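Local coordinates for hypothetical protein Atu2144 (Agrobacterium tumefaciens, PDB 2ODF) that is of unknown function but belongs to the N-formylglutamate amidohydrolase family and is therefore probably a hydrolase that cleaves an amide bond, at residues Ala23-Leu29 with Phe73-Val78; Val30-Ala34 with Tyr87-Arg91; Asp176-Ala180 with Gly218-Val222. All coordinates share one frame; numbering follows the deposited sequence.

Contact 1: residues Ala23-Leu29 with Phe73-Val78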
loop_
_atom_site.group_PDB
_atom_site.type_symbol
_atom_site.label_atom_id
_atom_site.label_comp_id
_atom_site.label_asym_id
_atom_site.label_seq_id
_atom_site.Cartn_x
_atom_site.Cartn_y
_atom_site.Cartn_z
ATOM N N ALA A 23 -25.052 12.739 3.918
ATOM C CA ALA A 23 -25.506 13.250 5.219
ATOM C C ALA A 23 -25.058 14.702 5.467
ATOM O O ALA A 23 -23.993 15.124 5.030
ATOM C CB ALA A 23 -25.013 12.353 6.362
ATOM N N LYS A 24 -25.881 15.433 6.206
ATOM C CA LYS A 24 -25.608 16.818 6.589
ATOM C C LYS A 24 -24.776 16.922 7.854
ATOM O O LYS A 24 -24.341 18.009 8.207
ATOM C CB LYS A 24 -26.909 17.536 6.919
ATOM C CG LYS A 24 -27.859 17.767 5.790
ATOM C CD LYS A 24 -29.072 18.508 6.352
ATOM C CE LYS A 24 -30.129 18.792 5.290
ATOM N NZ LYS A 24 -31.337 19.510 5.824
ATOM N N GLY A 25 -24.638 15.819 8.585
ATOM C CA GLY A 25 -23.979 15.830 9.895
ATOM C C GLY A 25 -22.474 16.054 9.858
ATOM O O GLY A 25 -21.810 15.640 8.919
ATOM N N ASP A 26 -21.946 16.701 10.901
ATOM C CA ASP A 26 -20.507 16.953 11.033
ATOM C C ASP A 26 -19.699 15.663 11.319
ATOM O O ASP A 26 -18.518 15.574 10.968
ATOM C CB ASP A 26 -20.214 17.940 12.180
ATOM C CG ASP A 26 -20.893 19.303 12.012
ATOM O OD1 ASP A 26 -21.137 19.750 10.857
ATOM O OD2 ASP A 26 -21.168 19.927 13.066
ATOM N N VAL A 27 -20.316 14.667 11.953
ATOM C CA VAL A 27 -19.605 13.440 12.310
ATOM C C VAL A 27 -19.399 12.514 11.077
ATOM O O VAL A 27 -20.306 12.321 10.266
ATOM C CB VAL A 27 -20.319 12.703 13.462
ATOM C CG1 VAL A 27 -19.763 11.340 13.674
ATOM C CG2 VAL A 27 -20.204 13.521 14.765
ATOM N N LEU A 28 -18.174 12.016 10.915
ATOM C CA LEU A 28 -17.845 11.015 9.887
ATOM C C LEU A 28 -17.479 9.736 10.616
ATOM O O LEU A 28 -16.456 9.672 11.334
ATOM C CB LEU A 28 -16.676 11.486 9.020
ATOM C CG LEU A 28 -16.218 10.562 7.865
ATOM C CD1 LEU A 28 -17.342 10.186 6.885
ATOM C CD2 LEU A 28 -14.984 11.152 7.106
ATOM N N LEU A 29 -18.359 8.746 10.496
ATOM C CA LEU A 29 -18.208 7.483 11.172
ATOM C C LEU A 29 -17.390 6.540 10.297
ATOM O O LEU A 29 -17.609 6.473 9.072
ATOM C CB LEU A 29 -19.566 6.863 11.477
ATOM C CG LEU A 29 -20.450 7.607 12.495
ATOM C CD1 LEU A 29 -21.971 7.276 12.342
ATOM C CD2 LEU A 29 -19.939 7.372 13.926
ATOM N N PHE A 73 -26.857 10.704 14.310
ATOM C CA PHE A 73 -26.036 11.881 14.029
ATOM C C PHE A 73 -26.198 12.457 12.628
ATOM O O PHE A 73 -25.536 13.462 12.305
ATOM C CB PHE A 73 -24.544 11.579 14.277
ATOM C CG PHE A 73 -24.154 11.629 15.716
ATOM C CD1 PHE A 73 -24.000 12.844 16.356
ATOM C CD2 PHE A 73 -23.921 10.473 16.435
ATOM C CE1 PHE A 73 -23.647 12.904 17.706
ATOM C CE2 PHE A 73 -23.550 10.531 17.792
ATOM C CZ PHE A 73 -23.426 11.741 18.416
ATOM N N HIS A 74 -27.050 11.842 11.801
ATOM C CA HIS A 74 -27.172 12.185 10.371
ATOM C C HIS A 74 -25.774 12.243 9.779
ATOM O O HIS A 74 -25.330 13.245 9.216
ATOM C CB HIS A 74 -27.967 13.467 10.187
ATOM C CG HIS A 74 -29.252 13.445 10.942
ATOM N ND1 HIS A 74 -30.340 12.710 10.521
ATOM C CD2 HIS A 74 -29.589 13.966 12.144
ATOM C CE1 HIS A 74 -31.316 12.832 11.403
ATOM N NE2 HIS A 74 -30.886 13.585 12.400
ATOM N N ALA A 75 -25.082 11.127 9.929
ATOM C CA ALA A 75 -23.646 11.081 9.667
ATOM C C ALA A 75 -23.291 9.977 8.666
ATOM O O ALA A 75 -23.693 8.829 8.811
ATOM C CB ALA A 75 -22.913 10.874 10.933
ATOM N N THR A 76 -22.507 10.351 7.670
ATOM C CA THR A 76 -21.893 9.407 6.758
ATOM C C THR A 76 -21.096 8.326 7.512
ATOM O O THR A 76 -20.428 8.586 8.531
ATOM C CB THR A 76 -20.975 10.153 5.794
ATOM O OG1 THR A 76 -21.751 11.100 5.061
ATOM C CG2 THR A 76 -20.247 9.194 4.837
ATOM N N LEU A 77 -21.186 7.111 6.986
ATOM C CA LEU A 77 -20.497 5.954 7.545
ATOM C C LEU A 77 -19.712 5.293 6.434
ATOM O O LEU A 77 -20.292 4.935 5.419
ATOM C CB LEU A 77 -21.468 4.948 8.131
ATOM C CG LEU A 77 -20.976 3.551 8.512
ATOM C CD1 LEU A 77 -19.849 3.616 9.531
ATOM C CD2 LEU A 77 -22.160 2.742 9.039
ATOM N N VAL A 78 -18.411 5.162 6.639
ATOM C CA VAL A 78 -17.516 4.435 5.740
ATOM C C VAL A 78 -17.055 3.193 6.457
ATOM O O VAL A 78 -16.555 3.267 7.583
ATOM C CB VAL A 78 -16.291 5.248 5.341
ATOM C CG1 VAL A 78 -15.418 4.447 4.333
ATOM C CG2 VAL A 78 -16.711 6.582 4.762
HETATM O O HOH W 1 -21.436 13.069 7.988
HETATM O O HOH W 2 -23.082 14.578 13.168
#

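Contact 2: residues Val30-Ala34 with Tyr87-Arg91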
loop_
_atom_site.group_PDB
_atom_site.type_symbol
_atom_site.label_atom_id
_atom_site.label_comp_id
_atom_site.label_asym_id
_atom_site.label_seq_id
_atom_site.Cartn_x
_atom_site.Cartn_y
_atom_site.Cartn_z
ATOM N N VAL A 30 -16.451 5.837 10.938
ATOM C CA VAL A 30 -15.521 4.899 10.278
ATOM C C VAL A 30 -15.497 3.570 11.048
ATOM O O VAL A 30 -15.327 3.552 12.271
ATOM C CB VAL A 30 -14.087 5.493 10.175
ATOM C CG1 VAL A 30 -13.119 4.494 9.486
ATOM C CG2 VAL A 30 -14.148 6.901 9.470
ATOM N N CYS A 31 -15.664 2.469 10.334
ATOM C CA CYS A 31 -15.693 1.144 10.947
ATOM C C CYS A 31 -14.834 0.167 10.148
ATOM O O CYS A 31 -15.299 -0.456 9.191
ATOM C CB CYS A 31 -17.145 0.646 11.055
ATOM S SG CYS A 31 -17.293 -0.775 12.102
ATOM N N GLU A 32 -13.562 0.061 10.544
ATOM C CA GLU A 32 -12.588 -0.792 9.862
ATOM C C GLU A 32 -12.864 -2.301 10.060
ATOM O O GLU A 32 -12.606 -3.109 9.163
ATOM C CB GLU A 32 -11.173 -0.474 10.334
ATOM C CG GLU A 32 -10.759 0.977 10.272
ATOM C CD GLU A 32 -10.949 1.666 11.585
ATOM O OE1 GLU A 32 -12.054 1.543 12.150
ATOM O OE2 GLU A 32 -10.009 2.330 12.056
ATOM N N HIS A 33 -13.441 -2.665 11.204
ATOM C CA HIS A 33 -13.669 -4.079 11.536
ATOM C C HIS A 33 -15.123 -4.489 11.435
ATOM O O HIS A 33 -15.580 -5.367 12.162
ATOM C CB HIS A 33 -13.100 -4.406 12.925
ATOM C CG HIS A 33 -11.630 -4.128 13.060
ATOM N ND1 HIS A 33 -11.025 -3.931 14.277
ATOM C CD2 HIS A 33 -10.658 -3.966 12.126
ATOM C CE1 HIS A 33 -9.734 -3.692 14.101
ATOM N NE2 HIS A 33 -9.487 -3.689 12.801
ATOM N N ALA A 34 -15.814 -3.897 10.464
ATOM C CA ALA A 34 -17.251 -3.979 10.293
ATOM C C ALA A 34 -17.728 -5.366 9.884
ATOM O O ALA A 34 -18.841 -5.764 10.235
ATOM C CB ALA A 34 -17.702 -2.960 9.206
ATOM N N TYR A 87 -6.860 -8.181 5.750
ATOM C CA TYR A 87 -6.066 -6.968 5.946
ATOM C C TYR A 87 -6.746 -6.147 7.038
ATOM O O TYR A 87 -7.929 -5.777 6.895
ATOM C CB TYR A 87 -5.890 -6.125 4.651
ATOM C CG TYR A 87 -4.819 -5.075 4.855
ATOM C CD1 TYR A 87 -5.021 -4.022 5.746
ATOM C CD2 TYR A 87 -3.574 -5.171 4.241
ATOM C CE1 TYR A 87 -4.023 -3.096 6.006
ATOM C CE2 TYR A 87 -2.580 -4.229 4.492
ATOM C CZ TYR A 87 -2.811 -3.197 5.401
ATOM O OH TYR A 87 -1.839 -2.250 5.716
ATOM N N ASP A 88 -6.012 -5.865 8.113
ATOM C CA ASP A 88 -6.515 -5.019 9.195
ATOM C C ASP A 88 -6.312 -3.568 8.791
ATOM O O ASP A 88 -5.211 -3.034 8.875
ATOM C CB ASP A 88 -5.807 -5.321 10.525
ATOM C CG ASP A 88 -6.459 -4.607 11.707
ATOM O OD1 ASP A 88 -7.138 -3.574 11.485
ATOM O OD2 ASP A 88 -6.302 -5.089 12.846
ATOM N N CYS A 89 -7.387 -2.938 8.328
ATOM C CA CYS A 89 -7.284 -1.582 7.786
ATOM C C CYS A 89 -6.915 -0.532 8.834
ATOM O O CYS A 89 -6.614 0.606 8.478
ATOM C CB CYS A 89 -8.553 -1.213 7.060
ATOM S SG CYS A 89 -8.678 -2.009 5.482
ATOM N N ASN A 90 -6.923 -0.905 10.110
ATOM C CA ASN A 90 -6.424 -0.022 11.159
ATOM C C ASN A 90 -4.938 -0.277 11.433
ATOM O O ASN A 90 -4.468 0.018 12.509
ATOM C CB ASN A 90 -7.225 -0.204 12.471
ATOM C CG ASN A 90 -7.032 0.964 13.455
ATOM O OD1 ASN A 90 -6.701 2.075 13.059
ATOM N ND2 ASN A 90 -7.279 0.712 14.726
ATOM N N ARG A 91 -4.214 -0.833 10.458
ATOM C CA ARG A 91 -2.767 -1.069 10.561
ATOM C C ARG A 91 -2.066 -0.725 9.236
ATOM O O ARG A 91 -2.606 -1.022 8.177
ATOM C CB ARG A 91 -2.485 -2.526 10.853
ATOM C CG ARG A 91 -2.997 -3.000 12.204
ATOM C CD ARG A 91 -2.300 -2.370 13.393
ATOM N NE ARG A 91 -2.839 -3.014 14.580
ATOM C CZ ARG A 91 -2.206 -3.223 15.728
ATOM N NH1 ARG A 91 -0.946 -2.860 15.937
ATOM N NH2 ARG A 91 -2.872 -3.850 16.695
HETATM O O HOH W 3 -10.069 -4.129 8.503
#

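Contact 3: residues Asp176-Ala180 with Gly218-Val222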
loop_
_atom_site.group_PDB
_atom_site.type_symbol
_atom_site.label_atom_id
_atom_site.label_comp_id
_atom_site.label_asym_id
_atom_site.label_seq_id
_atom_site.Cartn_x
_atom_site.Cartn_y
_atom_site.Cartn_z
ATOM N N ASP A 176 -4.181 14.268 19.913
ATOM C CA ASP A 176 -5.255 15.206 20.073
ATOM C C ASP A 176 -6.313 14.627 20.999
ATOM O O ASP A 176 -7.078 13.717 20.607
ATOM C CB ASP A 176 -5.849 15.528 18.710
ATOM C CG ASP A 176 -7.069 16.427 18.787
ATOM O OD1 ASP A 176 -7.420 16.973 19.861
ATOM O OD2 ASP A 176 -7.680 16.587 17.725
ATOM N N SER A 177 -6.384 15.164 22.210
ATOM C CA SER A 177 -7.322 14.647 23.225
ATOM C C SER A 177 -8.619 15.438 23.398
ATOM O O SER A 177 -9.358 15.180 24.344
ATOM C CB SER A 177 -6.612 14.601 24.595
ATOM O OG SER A 177 -6.332 15.925 25.036
ATOM N N ARG A 178 -8.887 16.399 22.519
ATOM C CA ARG A 178 -9.929 17.386 22.785
ATOM C C ARG A 178 -11.311 16.723 22.915
ATOM O O ARG A 178 -11.999 16.902 23.915
ATOM C CB ARG A 178 -9.977 18.476 21.698
ATOM C CG ARG A 178 -8.765 19.410 21.639
ATOM C CD ARG A 178 -8.820 20.310 20.396
ATOM N NE ARG A 178 -8.685 19.526 19.159
ATOM C CZ ARG A 178 -8.994 19.949 17.943
ATOM N NH1 ARG A 178 -9.490 21.159 17.747
ATOM N NH2 ARG A 178 -8.844 19.141 16.904
ATOM N N LEU A 179 -11.728 15.989 21.898
ATOM C CA LEU A 179 -13.025 15.303 21.972
ATOM C C LEU A 179 -13.043 14.258 23.073
ATOM O O LEU A 179 -14.016 14.151 23.815
ATOM C CB LEU A 179 -13.415 14.680 20.635
ATOM C CG LEU A 179 -14.802 14.000 20.555
ATOM C CD1 LEU A 179 -15.933 14.844 21.134
ATOM C CD2 LEU A 179 -15.107 13.605 19.081
ATOM N N ALA A 180 -11.966 13.493 23.195
ATOM C CA ALA A 180 -11.882 12.456 24.204
ATOM C C ALA A 180 -12.075 13.047 25.601
ATOM O O ALA A 180 -12.823 12.509 26.410
ATOM C CB ALA A 180 -10.516 11.719 24.122
ATOM N N GLY A 218 -6.000 18.461 11.769
ATOM C CA GLY A 218 -6.431 19.135 13.002
ATOM C C GLY A 218 -7.870 18.899 13.404
ATOM O O GLY A 218 -8.478 19.690 14.143
ATOM N N LEU A 219 -8.428 17.790 12.920
ATOM C CA LEU A 219 -9.835 17.508 13.078
ATOM C C LEU A 219 -10.108 16.870 14.441
ATOM O O LEU A 219 -9.321 16.037 14.921
ATOM C CB LEU A 219 -10.284 16.526 11.977
ATOM C CG LEU A 219 -10.054 16.885 10.520
ATOM C CD1 LEU A 219 -10.534 15.751 9.574
ATOM C CD2 LEU A 219 -10.710 18.194 10.144
ATOM N N LEU A 220 -11.230 17.249 15.047
ATOM C CA LEU A 220 -11.683 16.587 16.247
ATOM C C LEU A 220 -11.864 15.109 15.913
ATOM O O LEU A 220 -12.284 14.738 14.801
ATOM C CB LEU A 220 -13.007 17.184 16.743
ATOM C CG LEU A 220 -13.019 18.620 17.299
ATOM C CD1 LEU A 220 -14.448 19.152 17.527
ATOM C CD2 LEU A 220 -12.215 18.701 18.592
ATOM N N ASN A 221 -11.563 14.256 16.873
ATOM C CA ASN A 221 -11.608 12.846 16.608
ATOM C C ASN A 221 -11.633 12.013 17.854
ATOM O O ASN A 221 -11.181 12.426 18.895
ATOM C CB ASN A 221 -10.397 12.444 15.754
ATOM C CG ASN A 221 -9.093 12.688 16.445
ATOM O OD1 ASN A 221 -8.582 13.838 16.500
ATOM N ND2 ASN A 221 -8.516 11.622 16.960
ATOM N N VAL A 222 -12.141 10.810 17.718
ATOM C CA VAL A 222 -12.094 9.860 18.809
ATOM C C VAL A 222 -12.287 8.461 18.245
ATOM O O VAL A 222 -12.895 8.252 17.206
ATOM C CB VAL A 222 -13.199 10.173 19.882
ATOM C CG1 VAL A 222 -14.629 9.823 19.318
ATOM C CG2 VAL A 222 -12.942 9.432 21.174
HETATM O O HOH W 4 -9.722 13.254 21.069
HETATM O O HOH W 5 -9.858 21.818 14.972
HETATM O O HOH W 6 -10.184 15.604 19.277
#

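Contact 1: residues Ala23-Leu29 with Phe73-Val78
L29 and the T76-V78 backbone form the tight end of this contact, where two parallel strands begin to pair. L29 N donates to T76 O at 2.9 Å. V78 N returns a nearly straight bond to L29 O, also at 2.9 Å. The same carbonyl takes a CA-H...O contact from L77, so L29 is held on both of its backbone polar atoms. L29 and L77 put their side chains on one face of the sheet, with L29 CB 3.8 Å from L77 CD1; helix 62-73 packs on both. L28 turns to the other face. Its CG lies anti to the backbone N (chi1 -179°), which carries CD1 alongside the methyl of T76, 3.7 Å from CG2, under helix 116-143. T76 OG1 looks elsewhere, to the backbone O of N20 and to R141.

Toward A23 both segments are loop, and water takes over part of the pairing. One water donates to G25 O and V27 O and accepts from T76 N, standing in for a direct bond between the two backbones; a second joins V27 N to F73 O. A75 CB presses on V27 O at 3.1 Å and also reaches L29 CD1. V27 CG2 meets the F73 ring obliquely, 4.2 Å from CD1, and on that ring H245 packs edge-to-face. G25 N makes a bent, weak bond to H74 O (128°). Buried A23 still packs its CB on H74 O, 3.0 Å away; the solvent side is where the K24 and H74 side chains lead off.

H74, with positive phi, closes helix 62-73 in a Schellman motif. Strand 27-31, that helix and strand 77-80 form a beta-alpha-beta crossover of an alpha/beta fold, its second strand here starting to pair with its first.

Contact 2: residues Val30-Ala34 with Tyr87-Arg91
H33 and D88 make the direct hydrogen bond of this contact: NE2 donates to OD1 at 2.7 Å, with an angle of 166° at the proton. The carboxylate oxygen lies almost in the imidazole plane, yet the histidine meets it from above the carboxylate plane, the two planes standing 68° apart. D88 CG lies anti to the backbone N (chi1 -171°), which brings OD1 within reach of both the ring and N90 N. That amide bonds OD1 at 3.0 Å from the opposite face, closing an Asx turn. D88 OD2 is engaged by R84 in a salt bridge, and H33 ND1 makes a weak bond to D59.

Water supplies the second polar link. It donates to E32 O at 2.8 Å and accepts from C89 N, joining the two turns through their backbones.

Packing is slight, E32 CB resting 4.3 Å from C89 CB. A polar near-contact lies further out: the E32 carboxylate comes obliquely past the N90 amide, OE2 3.5 Å from N90 OD1, but both are acceptors and do not bond. T209 serves each of them, and N90 ND2 goes to V206 O.

Gripped by two donors on OD1 and a guanidinium on OD2, D88 has its carboxylate fixed in rotation. Through NE2 it contributes, with D59 at ND1 and H154 edge-to-face, to holding the buried H33 ring.

Contact 3: residues Asp176-Ala180 with Gly218-Val222
R178 reaches across to G218 and L220 with one flat group used in two ways. At its edge, NH2 donates to G218 O at 2.8 Å, a bent bond (146°) that arrives from above the carbonyl plane. Over one face lies L220 CD2, 3.5 Å above the centre of the guanidinium, the two side chains crossing at about a right angle. A water held by R178 NH1 and G218 O adds a second route to the same carbonyl.

Beside this polar group runs an apolar contact: L179 CD2 meets V222 CG1 at 3.8 Å, again nearly perpendicular, while L179 CB lies against N221 O. The L179 side chain also packs on A251, L252 and I255 of helix 234-256.

D176 both touches the far segment and positions the arginine. Its OD2 lies 3.3 Å from L219 O, two acceptors that do not bond. R178 NE and NH2 grip the carboxylate side-on, one nitrogen to each oxygen, with NH2 2.9 Å from OD2 in a salt bridge. D176 OD1 also accepts R178 N in an Asx turn, which leads into helix 178-186.

Two waters complete the seam. One donates to D176 O and N221 O and accepts A180 N; the other accepts L179 N and N221 N. Farther out, strand 149-156 pairs with the L220-V222 backbone.

With NH2 shared between a carboxylate and a carbonyl, the guanidinium is held against rotation, and its charge is probably balanced largely by D176; the first turn of the helix meets the strand's backbone largely through water.

All three contacts reach the seven-stranded mixed sheet. Contacts 1 and 2 share strand 27-31: contact 1 takes its start, beside strand 77-80, and contact 2 its end and the turn beyond. Their centres lie about 18 Å apart, yet they touch, V78 O standing 3.0 Å from C31 N in a probable hydrogen bond, and their segments alternate along the chain. Contact 3 follows later, on strand 220-227 and helix 178-186, its centre about 16 Å from contact 1 and about 19 Å from contact 2, without touching either. Strand 149-156 separates strands 27-31 and 220-227. Contact 2 thus joins loops at the buried centre, while contacts 1 and 3 pack more peripheral parts of the same sheet.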